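Local coordinates for organic hydroperoxide resistance protein OHRB (Bacillus subtilis, PDB 2BJO) that takes part in resistance to organic hydroperoxides, probably by reducing them with a pair of cysteine thiols, as its Ohr relatives do, at residues Tyr121-Ala124 and Thr125-Asn128; Met31-Ala34 and Ala35-Gln39; Arg105-Ala108 and Gln109-Asn113. The protein carries 3 engineered substitutions. All coordinates share one frame; numbering follows the deposited sequence.

Interaction 1 (Tyr121-Ala124 and Thr125-Asn128); sequences YSKA and TRGN
Tyr121 O is approached by two groups of Thr125, four residues on in the same turn. Thr125 N donates to it across 3.1 Å, with the donor tilted 31° from the carbonyl plane. Thr125 OG1 stands 3.0 Å from Tyr121 O. Its single proton could serve this carbonyl or a nearby water, so the bond to Tyr121 O is not certain. The hydroxyl reaches the carbonyl because OG1 sits between the backbone N and the carbonyl carbon (chi1 65°). The methyl CG2 also packs against Tyr121 O, 3.4 Å away. The water links OG1 to the next carbonyl and donates to Ser122 O over 2.7 Å.

Ser122 O has a second neighbour. The Arg126 guanidinium lies with one face over it, the oxygen 3.5 Å above the plane and over the centre of the group. Bends at chi2 and chi3 fold the arginine chain back over the helix to allow this. Ser122 CB touches the same group, 3.9 Å from Arg126 NH1. Arg126 NH2 is hydrogen-bonded to His116 O, which should help to fix the rotation of the guanidinium, and NH1 has a long, weak ion pair with Glu117. Arg126 N makes a weak bond to Lys123 O at 3.4 Å.

Around this short helix, Ser122 OG bonds to Tyr52 OH on helix 44-65, while Tyr121 packs on Cys55 of that helix and bonds through OH to Pro44 O of the second subunit. Lys123 NZ makes salt bridges to Asp87 and Asp84 of the second subunit. The chemistry implies that the carbonyls of Tyr121 and Ser122 find partners in a threonine, a water and the face of a cation, and the charge of Arg126 probably suits the negative end of the helix dipole.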
ATOM      1  N   TYR A 121      -0.336   8.654   1.801  1.00 22.16           N
ATOM      2  CA  TYR A 121       0.619   7.884   0.977  1.00 22.20           C
ATOM      3  C   TYR A 121       1.666   8.786   0.307  1.00 23.98           C
ATOM      4  O   TYR A 121       2.819   8.365   0.157  1.00 23.71           O
ATOM      5  CB  TYR A 121      -0.040   7.027  -0.100  1.00 21.82           C
ATOM      6  CG  TYR A 121      -0.620   5.668   0.212  1.00 20.72           C
ATOM      7  CD1 TYR A 121      -0.404   4.605  -0.663  1.00 22.05           C
ATOM      8  CD2 TYR A 121      -1.395   5.431   1.340  1.00 21.14           C
ATOM      9  CE1 TYR A 121      -0.934   3.328  -0.435  1.00 19.89           C
ATOM     10  CE2 TYR A 121      -1.937   4.180   1.593  1.00 23.29           C
ATOM     11  CZ  TYR A 121      -1.703   3.138   0.697  1.00 22.55           C
ATOM     12  OH  TYR A 121      -2.245   1.916   0.975  1.00 23.40           O
ATOM     13  N   SER A 122       1.279  10.009  -0.060  1.00 21.97           N
ATOM     14  CA  SER A 122       2.157  11.017  -0.686  1.00 20.69           C
ATOM     15  C   SER A 122       3.205  11.524   0.298  1.00 19.24           C
ATOM     16  O   SER A 122       4.373  11.733  -0.027  1.00 17.41           O
ATOM     17  CB  SER A 122       1.351  12.169  -1.299  1.00 18.13           C
ATOM     18  OG  SER A 122       0.456  11.655  -2.275  1.00 20.31           O
ATOM     19  N   LYS A 123       2.753  11.722   1.526  1.00 20.11           N
ATOM     20  CA  LYS A 123       3.612  12.066   2.653  1.00 20.64           C
ATOM     21  C   LYS A 123       4.581  10.909   2.941  1.00 20.40           C
ATOM     22  O   LYS A 123       5.768  11.145   3.117  1.00 19.27           O
ATOM     23  CB  LYS A 123       2.760  12.367   3.892  1.00 21.60           C
ATOM     24  CG  LYS A 123       1.955  13.655   3.861  1.00 22.93           C
ATOM     25  CD  LYS A 123       1.220  13.773   5.203  1.00 23.01           C
ATOM     26  CE  LYS A 123       0.498  15.089   5.374  1.00 22.08           C
ATOM     27  NZ  LYS A 123       0.027  15.290   6.780  1.00 23.86           N
ATOM     28  N   ALA A 124       4.096   9.669   2.995  1.00 20.22           N
ATOM     29  CA  ALA A 124       4.950   8.507   3.292  1.00 22.60           C
ATOM     30  C   ALA A 124       6.085   8.289   2.276  1.00 22.26           C
ATOM     31  O   ALA A 124       7.181   7.864   2.651  1.00 18.26           O
ATOM     32  CB  ALA A 124       4.115   7.231   3.389  1.00 23.67           C
ATOM     33  N   THR A 125       5.806   8.621   1.017  1.00 22.49           N
ATOM     34  CA  THR A 125       6.727   8.435  -0.101  1.00 24.04           C
ATOM     35  C   THR A 125       7.507   9.660  -0.552  1.00 22.97           C
ATOM     36  O   THR A 125       8.352   9.547  -1.442  1.00 24.45           O
ATOM     37  CB  THR A 125       6.012   7.820  -1.348  1.00 23.81           C
ATOM     38  OG1 THR A 125       5.008   8.688  -1.913  1.00 26.19           O
ATOM     39  CG2 THR A 125       5.443   6.467  -0.965  1.00 21.54           C
ATOM     40  N   ARG A 126       7.235  10.816   0.049  1.00 26.47           N
ATOM     41  CA  ARG A 126       7.813  12.083  -0.366  1.00 24.64           C
ATOM     42  C   ARG A 126       9.327  11.985  -0.378  1.00 26.41           C
ATOM     43  O   ARG A 126       9.951  11.610   0.623  1.00 26.63           O
ATOM     44  CB  ARG A 126       7.414  13.206   0.588  1.00 27.20           C
ATOM     45  CG  ARG A 126       7.778  14.607   0.066  1.00 29.23           C
ATOM     46  CD  ARG A 126       6.713  15.132  -0.894  1.00 29.22           C
ATOM     47  NE  ARG A 126       5.462  15.232  -0.145  1.00 29.13           N
ATOM     48  CZ  ARG A 126       4.218  15.157  -0.611  1.00 28.31           C
ATOM     49  NH1 ARG A 126       3.985  14.971  -1.900  1.00 26.96           N
ATOM     50  NH2 ARG A 126       3.207  15.254   0.255  1.00 27.48           N
ATOM     51  N   GLY A 127       9.916  12.309  -1.527  1.00 28.13           N
ATOM     52  CA  GLY A 127      11.373  12.328  -1.628  1.00 26.18           C
ATOM     53  C   GLY A 127      12.050  10.995  -1.837  1.00 25.47           C
ATOM     54  O   GLY A 127      13.273  10.963  -1.959  1.00 27.09           O
ATOM     55  N   ASN A 128      11.270   9.920  -1.873  1.00 25.09           N
ATOM     56  CA  ASN A 128      11.733   8.557  -2.107  1.00 25.90           C
ATOM     57  C   ASN A 128      11.273   7.998  -3.467  1.00 26.42           C
ATOM     58  O   ASN A 128      11.989   7.275  -4.157  1.00 26.90           O
ATOM     59  CB  ASN A 128      11.184   7.643  -1.008  1.00 26.27           C
ATOM     60  CG  ASN A 128      11.652   7.981   0.414  1.00 24.18           C
ATOM     61  OD1 ASN A 128      10.865   7.888   1.358  1.00 24.66           O
ATOM     62  ND2 ASN A 128      12.906   8.335   0.579  1.00 16.40           N
TER
HETATM   63  O   HOH W   1       5.138  11.503  -2.643  1.00 23.36           O

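Interaction 2 (Met31-Ala34 and Ala35-Gln39); sequences MPNA and AAAGQ. Engineered in segment 35-39: Ala35 (natural residue Lys), Ala36 (natural residue Lys), Ala37 (natural residue Glu).
Helical backbone torsions at Ala34 (phi -55°) and at the engineered Ala35 and Ala36 curl the chain back, so that Asn33 O meets the amide of Ala37. Ala37 is engineered too. Ala37 N donates to Asn33 O over 2.9 Å, in a nearly straight bond that comes in almost along the C=O axis. The methyl of Ala37 rests on the same carbonyl, with CB 3.4 Å from Asn33 O. Ala37 CB also lies 4.4 Å from Asn33 ND2, a loose approach.

A second bond runs from Gln39 back to Ala34, five positions earlier. Gln39 N donates to Ala34 O at 2.8 Å, tilted moderately from the carbonyl plane. Inside it, Gly38 N bonds to Ala35 O at 3.1 Å. These two nested bonds, with Gly38 in a left-handed conformation (phi 64°), form a Schellman motif. The inner bond closes a type I turn from Ala35 to Gly38, and another type I turn from Met31 to Ala34 precedes it. The whole segment is a surface loop between strand 26-28 and helix 44-65.

The bond from Gln39 to Ala34 also brings side chains together, with Ala34 CB 4.4 Å from Gln39 CB. Beyond CB the glutamine chain leaves Ala34. CG is anti to the carbonyl carbon (chi1 -59°) and a further bend at chi2 turns the amide back along the loop. Gln39 NE2 then donates to Ala37 O over 3.3 Å. The oxygen lies close to the plane of the glutamine amide, but the nitrogen sits above the plane of the Ala37 carbonyl. Gln39 also touches Val30, and Met31 rests on Arg14. Pro32, Asn33, Ala35, Ala36 and Gly38 touch a neighbouring molecule in the crystal.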
ATOM      1  N   MET A  31       2.987 -14.609  -8.676  1.00 33.97           N
ATOM      2  CA  MET A  31       4.217 -14.282  -9.381  1.00 35.46           C
ATOM      3  C   MET A  31       3.827 -13.892 -10.800  1.00 33.71           C
ATOM      4  O   MET A  31       2.667 -14.099 -11.171  1.00 31.66           O
ATOM      5  CB  MET A  31       5.139 -15.498  -9.410  1.00 38.99           C
ATOM      6  CG  MET A  31       4.983 -16.381  -8.179  1.00 41.91           C
ATOM      7  SD  MET A  31       6.574 -16.932  -7.574  1.00 44.94           S
ATOM      8  CE  MET A  31       7.105 -15.317  -6.977  1.00 43.81           C
ATOM      9  N   PRO A  32       4.771 -13.304 -11.558  1.00 32.37           N
ATOM     10  CA  PRO A  32       4.576 -12.959 -12.967  1.00 31.91           C
ATOM     11  C   PRO A  32       3.987 -14.056 -13.874  1.00 29.72           C
ATOM     12  O   PRO A  32       3.313 -13.685 -14.818  1.00 27.82           O
ATOM     13  CB  PRO A  32       5.983 -12.521 -13.388  1.00 32.74           C
ATOM     14  CG  PRO A  32       6.500 -11.858 -12.157  1.00 32.59           C
ATOM     15  CD  PRO A  32       6.089 -12.837 -11.086  1.00 32.40           C
ATOM     16  N   ASN A  33       4.203 -15.343 -13.604  1.00 27.98           N
ATOM     17  CA  ASN A  33       3.656 -16.449 -14.390  1.00 28.95           C
ATOM     18  C   ASN A  33       2.276 -16.962 -13.960  1.00 27.63           C
ATOM     19  O   ASN A  33       1.882 -18.066 -14.309  1.00 26.74           O
ATOM     20  CB  ASN A  33       4.687 -17.597 -14.466  1.00 28.77           C
ATOM     21  CG  ASN A  33       4.870 -18.366 -13.160  1.00 29.15           C
ATOM     22  OD1 ASN A  33       4.550 -17.903 -12.053  1.00 29.35           O
ATOM     23  ND2 ASN A  33       5.384 -19.580 -13.305  1.00 24.05           N
ATOM     24  N   ALA A  34       1.517 -16.177 -13.200  1.00 29.17           N
ATOM     25  CA  ALA A  34       0.224 -16.613 -12.646  1.00 28.60           C
ATOM     26  C   ALA A  34      -0.808 -17.130 -13.654  1.00 28.76           C
ATOM     27  O   ALA A  34      -1.437 -18.169 -13.407  1.00 26.56           O
ATOM     28  CB  ALA A  34      -0.425 -15.499 -11.807  1.00 28.13           C
ATOM     29  N   ALA A  35      -0.972 -16.405 -14.758  1.00 27.64           N
ATOM     30  CA  ALA A  35      -1.901 -16.795 -15.809  1.00 30.28           C
ATOM     31  C   ALA A  35      -1.494 -18.177 -16.325  1.00 29.84           C
ATOM     32  O   ALA A  35      -2.326 -19.069 -16.341  1.00 30.53           O
ATOM     33  CB  ALA A  35      -1.936 -15.772 -16.944  1.00 30.67           C
ATOM     34  N   ALA A  36      -0.233 -18.346 -16.716  1.00 30.13           N
ATOM     35  CA  ALA A  36       0.317 -19.607 -17.225  1.00 30.51           C
ATOM     36  C   ALA A  36       0.136 -20.793 -16.271  1.00 30.50           C
ATOM     37  O   ALA A  36      -0.240 -21.893 -16.691  1.00 29.27           O
ATOM     38  CB  ALA A  36       1.812 -19.436 -17.558  1.00 31.24           C
ATOM     39  N   ALA A  37       0.420 -20.525 -14.996  1.00 30.45           N
ATOM     40  CA  ALA A  37       0.309 -21.493 -13.907  1.00 28.64           C
ATOM     41  C   ALA A  37      -1.122 -21.671 -13.372  1.00 31.33           C
ATOM     42  O   ALA A  37      -1.309 -22.472 -12.451  1.00 33.50           O
ATOM     43  CB  ALA A  37       1.261 -21.084 -12.785  1.00 27.29           C
ATOM     44  N   GLY A  38      -2.128 -20.980 -13.914  1.00 29.91           N
ATOM     45  CA  GLY A  38      -3.497 -21.074 -13.421  1.00 28.61           C
ATOM     46  C   GLY A  38      -3.711 -20.586 -11.989  1.00 29.32           C
ATOM     47  O   GLY A  38      -4.582 -21.086 -11.281  1.00 26.68           O
ATOM     48  N   GLN A  39      -2.936 -19.606 -11.534  1.00 27.69           N
ATOM     49  CA  GLN A  39      -3.076 -19.089 -10.176  1.00 28.16           C
ATOM     50  C   GLN A  39      -3.818 -17.761 -10.265  1.00 28.56           C
ATOM     51  O   GLN A  39      -3.785 -17.085 -11.286  1.00 28.81           O
ATOM     52  CB  GLN A  39      -1.730 -18.950  -9.454  1.00 30.07           C
ATOM     53  CG  GLN A  39      -0.902 -20.219  -9.285  1.00 31.33           C
ATOM     54  CD  GLN A  39      -1.595 -21.342  -8.546  1.00 33.29           C
ATOM     55  OE1 GLN A  39      -2.008 -21.211  -7.383  1.00 34.19           O
ATOM     56  NE2 GLN A  39      -1.713 -22.481  -9.225  1.00 36.59           N
TER

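Interaction 3 (Arg105-Ala108 and Gln109-Asn113); sequences REKA and QELVN
The Arg105 and Gln109 side chains lie side by side and point the same way, with the guanidinium and amide planes 58° apart. Gln109 NE2 approaches the guanidinium obliquely, 4.1 Å from Arg105 NH2, and both atoms are donors. Their backbones are joined more firmly: Gln109 N bonds to Arg105 O at 2.8 Å.

The charged contact is between Lys107 and Glu110. Lys107 NZ forms a salt bridge with Glu110 OE2 at 3.2 Å. The lysine chain bends at chi2, chi3 and chi4 to get there, with chi3 close to eclipsed (-12°). Lys107 CE lies nearer still to Glu110 OE2, at 3.0 Å, which is short, so the exact placing of the lysine end is doubtful. A water donates to Glu110 OE2 and to Glu106 O, tying the carboxylate to the backbone. Glu110 OE1 accepts from Gln67 NE2.

Lys107 also has an apolar side, with CD 3.7 Å from Leu111 CD1. Leu111 and Val112 pack on Leu60 of helix 44-65, and Ala108 meets Leu135 of strand 132-135. Val112 N bonds to Ala108 O at 2.9 Å, one more i to i+4 bond of the helix. The arrangement is that of an amphipathic alpha-helix, with an i to i+3 salt bridge outside and small or branched apolar residues turned to the OsmC-type core.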
ATOM      1  N   ARG A 105     -10.780  22.525 -15.283  1.00 19.07           N
ATOM      2  CA  ARG A 105      -9.397  22.091 -15.290  1.00 21.06           C
ATOM      3  C   ARG A 105      -8.463  22.888 -14.373  1.00 18.03           C
ATOM      4  O   ARG A 105      -7.667  22.264 -13.660  1.00 18.10           O
ATOM      5  CB  ARG A 105      -8.855  22.068 -16.722  1.00 21.59           C
ATOM      6  CG  ARG A 105      -7.610  21.209 -16.802  1.00 24.60           C
ATOM      7  CD  ARG A 105      -6.774  21.626 -17.977  1.00 26.16           C
ATOM      8  NE  ARG A 105      -5.401  21.244 -17.677  1.00 28.19           N
ATOM      9  CZ  ARG A 105      -4.846  20.108 -18.048  1.00 28.96           C
ATOM     10  NH1 ARG A 105      -5.557  19.219 -18.741  1.00 32.85           N
ATOM     11  NH2 ARG A 105      -3.579  19.892 -17.712  1.00 29.36           N
ATOM     12  N   GLU A 106      -8.549  24.215 -14.390  1.00 19.10           N
ATOM     13  CA  GLU A 106      -7.751  25.059 -13.506  1.00 21.51           C
ATOM     14  C   GLU A 106      -7.984  24.614 -12.071  1.00 17.81           C
ATOM     15  O   GLU A 106      -7.067  24.519 -11.282  1.00 18.67           O
ATOM     16  CB  GLU A 106      -8.135  26.539 -13.353  1.00 23.76           C
ATOM     17  CG  GLU A 106      -8.645  27.356 -14.476  1.00 27.32           C
ATOM     18  CD  GLU A 106     -10.058  27.105 -14.933  1.00 26.61           C
ATOM     19  OE1 GLU A 106     -10.879  28.053 -14.878  1.00 26.80           O
ATOM     20  OE2 GLU A 106     -10.249  25.958 -15.385  1.00 26.45           O
ATOM     21  N   LYS A 107      -9.238  24.381 -11.724  1.00 19.72           N
ATOM     22  CA  LYS A 107      -9.563  23.951 -10.362  1.00 19.77           C
ATOM     23  C   LYS A 107      -9.050  22.551 -10.082  1.00 20.44           C
ATOM     24  O   LYS A 107      -8.517  22.288  -8.990  1.00 18.22           O
ATOM     25  CB  LYS A 107     -11.075  24.105 -10.118  1.00 19.86           C
ATOM     26  CG  LYS A 107     -11.607  23.486  -8.857  1.00 20.66           C
ATOM     27  CD  LYS A 107     -11.291  24.104  -7.496  1.00 24.30           C
ATOM     28  CE  LYS A 107     -10.246  25.165  -7.290  1.00 25.42           C
ATOM     29  NZ  LYS A 107     -10.810  26.543  -7.318  1.00 22.48           N
ATOM     30  N   ALA A 108      -9.238  21.670 -11.066  1.00 21.99           N
ATOM     31  CA  ALA A 108      -8.714  20.296 -10.969  1.00 22.91           C
ATOM     32  C   ALA A 108      -7.201  20.302 -10.662  1.00 23.00           C
ATOM     33  O   ALA A 108      -6.763  19.609  -9.726  1.00 25.19           O
ATOM     34  CB  ALA A 108      -9.057  19.459 -12.218  1.00 20.05           C
ATOM     35  N   GLN A 109      -6.435  21.083 -11.427  1.00 25.31           N
ATOM     36  CA  GLN A 109      -4.992  21.221 -11.206  1.00 25.56           C
ATOM     37  C   GLN A 109      -4.691  21.631  -9.762  1.00 25.46           C
ATOM     38  O   GLN A 109      -3.843  21.025  -9.094  1.00 25.60           O
ATOM     39  CB  GLN A 109      -4.342  22.237 -12.149  1.00 27.99           C
ATOM     40  CG  GLN A 109      -2.802  22.211 -12.067  1.00 30.17           C
ATOM     41  CD  GLN A 109      -2.284  20.858 -12.552  1.00 32.23           C
ATOM     42  OE1 GLN A 109      -1.862  19.994 -11.775  1.00 33.38           O
ATOM     43  NE2 GLN A 109      -2.367  20.661 -13.860  1.00 31.60           N
ATOM     44  N   GLU A 110      -5.401  22.649  -9.295  1.00 22.94           N
ATOM     45  CA  GLU A 110      -5.185  23.143  -7.938  1.00 25.13           C
ATOM     46  C   GLU A 110      -5.468  22.082  -6.887  1.00 21.98           C
ATOM     47  O   GLU A 110      -4.654  21.907  -5.983  1.00 18.71           O
ATOM     48  CB  GLU A 110      -6.050  24.383  -7.686  1.00 26.26           C
ATOM     49  CG  GLU A 110      -5.950  25.021  -6.302  1.00 27.06           C
ATOM     50  CD  GLU A 110      -7.146  25.909  -6.027  1.00 29.74           C
ATOM     51  OE1 GLU A 110      -7.609  25.942  -4.864  1.00 33.96           O
ATOM     52  OE2 GLU A 110      -7.628  26.558  -6.980  1.00 30.16           O
ATOM     53  N   LEU A 111      -6.598  21.386  -7.004  1.00 22.90           N
ATOM     54  CA  LEU A 111      -6.980  20.359  -6.020  1.00 24.27           C
ATOM     55  C   LEU A 111      -6.156  19.068  -5.997  1.00 24.05           C
ATOM     56  O   LEU A 111      -6.020  18.417  -4.976  1.00 21.64           O
ATOM     57  CB  LEU A 111      -8.458  19.988  -6.175  1.00 22.60           C
ATOM     58  CG  LEU A 111      -9.364  21.207  -5.944  1.00 23.86           C
ATOM     59  CD1 LEU A 111     -10.742  20.665  -6.174  1.00 24.69           C
ATOM     60  CD2 LEU A 111      -9.279  21.905  -4.600  1.00 25.88           C
ATOM     61  N   VAL A 112      -5.627  18.705  -7.158  1.00 25.18           N
ATOM     62  CA  VAL A 112      -4.686  17.616  -7.303  1.00 24.99           C
ATOM     63  C   VAL A 112      -3.410  17.935  -6.512  1.00 25.29           C
ATOM     64  O   VAL A 112      -2.911  17.107  -5.743  1.00 23.98           O
ATOM     65  CB  VAL A 112      -4.469  17.330  -8.804  1.00 25.64           C
ATOM     66  CG1 VAL A 112      -3.225  16.475  -9.097  1.00 28.09           C
ATOM     67  CG2 VAL A 112      -5.675  16.610  -9.375  1.00 26.74           C
ATOM     68  N   ASN A 113      -2.877  19.141  -6.695  1.00 24.73           N
ATOM     69  CA  ASN A 113      -1.677  19.513  -5.956  1.00 24.96           C
ATOM     70  C   ASN A 113      -1.967  19.512  -4.462  1.00 25.34           C
ATOM     71  O   ASN A 113      -1.187  18.938  -3.709  1.00 25.63           O
ATOM     72  CB  ASN A 113      -1.141  20.863  -6.392  1.00 24.24           C
ATOM     73  CG  ASN A 113      -0.721  20.898  -7.844  1.00 26.27           C
ATOM     74  OD1 ASN A 113      -0.366  19.883  -8.428  1.00 26.49           O
ATOM     75  ND2 ASN A 113      -0.761  22.089  -8.445  1.00 28.10           N
TER
HETATM   76  O   HOH W   2      -6.788  27.259  -9.645  1.00 47.79           O

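In the fold
Interactions 3 and 1 lie on consecutive helices, 105-118 and 120-125. Their centres are 20 Å apart and their nearest atoms about 7 Å. Both pack against helix 44-65, interaction 3 towards its C-terminal end (Leu60, Val63, Ala64) and interaction 1 near Cys55. Cys55 forms a disulfide with Cys119, which sits between the two helices. In the Ohr family this pair is the redox centre, so interaction 1 borders the probable active site and also meets the second subunit. Interaction 2 is remote. Its centre is 31 Å from that of interaction 1 and 40 Å from that of interaction 3, across the centre of the chain from both.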